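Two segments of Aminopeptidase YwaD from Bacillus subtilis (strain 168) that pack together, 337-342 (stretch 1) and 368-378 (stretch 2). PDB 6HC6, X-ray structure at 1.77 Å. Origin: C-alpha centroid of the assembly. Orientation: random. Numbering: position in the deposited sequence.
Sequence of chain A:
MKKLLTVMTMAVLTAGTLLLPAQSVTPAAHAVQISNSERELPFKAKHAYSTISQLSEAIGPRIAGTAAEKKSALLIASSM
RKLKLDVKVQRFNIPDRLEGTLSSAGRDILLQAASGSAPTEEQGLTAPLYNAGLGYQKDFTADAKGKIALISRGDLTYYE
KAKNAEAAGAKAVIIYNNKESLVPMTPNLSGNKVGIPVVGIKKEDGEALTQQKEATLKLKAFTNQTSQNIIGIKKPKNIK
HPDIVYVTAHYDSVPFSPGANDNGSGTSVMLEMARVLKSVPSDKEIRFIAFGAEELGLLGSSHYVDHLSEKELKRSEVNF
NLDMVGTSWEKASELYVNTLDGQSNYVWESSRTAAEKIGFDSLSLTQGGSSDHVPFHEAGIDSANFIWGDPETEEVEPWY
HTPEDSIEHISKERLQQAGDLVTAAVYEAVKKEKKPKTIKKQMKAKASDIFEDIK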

# COMPACT_ATOMS: atom_id res chain seq x y z
N VAL A 337 -2.64 -4.65 -15.84
CA VAL A 337 -3.66 -3.64 -15.61
C VAL A 337 -4.74 -4.32 -14.77
O VAL A 337 -5.54 -5.11 -15.28
CB VAL A 337 -4.23 -3.09 -16.93
CG1 VAL A 337 -5.29 -2.04 -16.65
CG2 VAL A 337 -3.13 -2.51 -17.78
N ASN A 338 -4.75 -4.03 -13.47
CA ASN A 338 -5.65 -4.68 -12.53
C ASN A 338 -6.93 -3.87 -12.39
O ASN A 338 -6.89 -2.72 -11.96
CB ASN A 338 -4.97 -4.81 -11.16
CG ASN A 338 -3.92 -5.90 -11.12
OD1 ASN A 338 -4.14 -6.98 -10.58
ND2 ASN A 338 -2.78 -5.64 -11.74
N THR A 339 -8.08 -4.48 -12.70
CA THR A 339 -9.36 -3.90 -12.34
C THR A 339 -10.02 -4.75 -11.27
O THR A 339 -9.77 -5.95 -11.17
CB THR A 339 -10.28 -3.75 -13.57
OG1 THR A 339 -10.63 -5.04 -14.07
CG2 THR A 339 -9.57 -2.97 -14.66
N LEU A 340 -10.84 -4.10 -10.43
CA LEU A 340 -11.36 -4.80 -9.26
C LEU A 340 -12.25 -5.98 -9.65
O LEU A 340 -12.34 -6.96 -8.90
CB LEU A 340 -12.12 -3.82 -8.36
CG LEU A 340 -12.67 -4.33 -7.03
CD1 LEU A 340 -11.52 -4.73 -6.10
CD2 LEU A 340 -13.59 -3.30 -6.38
N ASP A 341 -12.89 -5.92 -10.81
CA ASP A 341 -13.72 -7.01 -11.30
C ASP A 341 -13.06 -7.81 -12.43
O ASP A 341 -13.66 -8.76 -12.93
CB ASP A 341 -15.07 -6.47 -11.78
CG ASP A 341 -14.93 -5.27 -12.70
OD1 ASP A 341 -13.83 -5.05 -13.24
OD2 ASP A 341 -15.94 -4.55 -12.89
N GLY A 342 -11.85 -7.44 -12.84
CA GLY A 342 -11.20 -8.11 -13.94
C GLY A 342 -11.76 -7.78 -15.30
O GLY A 342 -11.32 -8.36 -16.29
N GLY A 368 -7.61 -7.47 -9.83
CA GLY A 368 -6.81 -7.22 -8.65
C GLY A 368 -7.31 -5.99 -7.92
O GLY A 368 -7.79 -5.04 -8.55
N GLY A 369 -7.24 -6.02 -6.59
CA GLY A 369 -7.57 -4.84 -5.81
C GLY A 369 -6.38 -4.42 -4.96
O GLY A 369 -5.25 -4.42 -5.45
N SER A 370 -6.64 -4.05 -3.71
CA SER A 370 -5.58 -3.77 -2.73
C SER A 370 -4.62 -2.67 -3.18
O SER A 370 -3.43 -2.71 -2.86
CB SER A 370 -4.82 -5.05 -2.38
OG SER A 370 -5.73 -6.04 -1.94
N SER A 371 -5.12 -1.68 -3.90
CA SER A 371 -4.39 -0.43 -4.09
C SER A 371 -5.40 0.67 -4.28
O SER A 371 -6.61 0.45 -4.20
CB SER A 371 -3.40 -0.50 -5.26
OG SER A 371 -2.51 0.61 -5.17
N ASP A 372 -4.91 1.88 -4.55
CA ASP A 372 -5.75 3.06 -4.44
C ASP A 372 -6.75 3.22 -5.58
O ASP A 372 -7.57 4.13 -5.52
CB ASP A 372 -4.85 4.29 -4.33
CG ASP A 372 -4.08 4.32 -3.03
OD1 ASP A 372 -2.84 4.41 -3.10
OD2 ASP A 372 -4.70 4.24 -1.94
N HIS A 373 -6.72 2.36 -6.59
CA HIS A 373 -7.80 2.39 -7.57
C HIS A 373 -9.11 1.90 -6.98
O HIS A 373 -10.17 2.14 -7.57
CB HIS A 373 -7.43 1.52 -8.78
CG HIS A 373 -7.24 0.08 -8.45
ND1 HIS A 373 -6.32 -0.36 -7.52
CD2 HIS A 373 -7.85 -1.04 -8.92
CE1 HIS A 373 -6.37 -1.68 -7.44
NE2 HIS A 373 -7.30 -2.11 -8.28
N VAL A 374 -9.07 1.21 -5.85
CA VAL A 374 -10.26 0.51 -5.37
C VAL A 374 -11.32 1.51 -4.92
O VAL A 374 -12.49 1.34 -5.28
CB VAL A 374 -9.91 -0.50 -4.26
CG1 VAL A 374 -11.19 -1.04 -3.60
CG2 VAL A 374 -9.09 -1.65 -4.83
N PRO A 375 -11.00 2.54 -4.12
CA PRO A 375 -12.06 3.50 -3.76
C PRO A 375 -12.67 4.19 -4.97
O PRO A 375 -13.87 4.52 -4.94
CB PRO A 375 -11.32 4.50 -2.85
CG PRO A 375 -10.25 3.69 -2.24
CD PRO A 375 -9.78 2.76 -3.33
N PHE A 376 -11.89 4.44 -6.02
CA PHE A 376 -12.47 5.01 -7.24
C PHE A 376 -13.47 4.04 -7.85
O PHE A 376 -14.58 4.43 -8.22
CB PHE A 376 -11.36 5.35 -8.23
CG PHE A 376 -10.57 6.56 -7.85
CD1 PHE A 376 -11.00 7.83 -8.21
CD2 PHE A 376 -9.41 6.43 -7.09
CE1 PHE A 376 -10.29 8.95 -7.84
CE2 PHE A 376 -8.69 7.55 -6.71
CZ PHE A 376 -9.12 8.82 -7.10
N HIS A 377 -13.09 2.76 -7.95
CA HIS A 377 -13.98 1.75 -8.51
C HIS A 377 -15.26 1.64 -7.68
O HIS A 377 -16.36 1.53 -8.24
CB HIS A 377 -13.27 0.40 -8.57
CG HIS A 377 -14.09 -0.68 -9.21
ND1 HIS A 377 -13.85 -1.12 -10.49
CD2 HIS A 377 -15.14 -1.39 -8.75
CE1 HIS A 377 -14.73 -2.07 -10.80
NE2 HIS A 377 -15.52 -2.25 -9.75
N GLU A 378 -15.14 1.69 -6.35
CA GLU A 378 -16.31 1.59 -5.49
C GLU A 378 -17.26 2.76 -5.70
O GLU A 378 -18.48 2.60 -5.54
CB GLU A 378 -15.88 1.52 -4.03
CG GLU A 378 -15.20 0.22 -3.65
CD GLU A 378 -14.69 0.25 -2.22
OE1 GLU A 378 -13.94 1.19 -1.87
OE2 GLU A 378 -15.04 -0.67 -1.45
O HOH W 1 -11.10 -1.25 -10.96

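Read from its first residue, stretch 2 meets the end of a strand and the turn that follows it, and it opens with backbone rather than side chain. Gly368 N donates to Thr339 O, 3.0 Å away and nearly straight at 160°, the one direct hydrogen bond between the stretches. The same carbonyl accepts Gly342 N at 3.1 Å, closing the type I turn from Thr339 to Gly342, so a single oxygen both shapes the turn and docks the other stretch. Close backbone approach here depends on the absence of a side chain: a CB on Gly368 would run into the Asn338 side chain, and one on Gly369 would come within 3.0 Å of Leu340 CD1. Gly369 CA instead lies 4.0 Å from Leu340 CD1.

The chain then swings out of contact from Ser370 to Asp372 and returns with His373. Its NE2 donates to Gly368 O over 3.0 Å at 171°, tying the glycine segment back to His373, while CD2 of the same ring lies 3.6 Å from Asn338 O.

One turn of helix brings Val374 and His377 to Leu340, the residue most covered by this contact. Leu340 CD1 packs against Val374 CG2 at 4.1 Å, a plain apolar pairing. His377, pointing toward stretch 1, lays a ring face under Leu340: the CB sits 3.7 Å from the His377 ring centroid, only 6° off the normal, a CH-pi contact that uses the flat surface of a polar residue as an apolar one. The ring's edge keeps its polar character. Asp341 OD2 lies near the ring plane, 3.5 Å from His377 CE1, and a water bridges His377 ND1 (2.8 Å) and Leu340 N (2.9 Å), accepting from the latter and so satisfying a backbone amide at the turn.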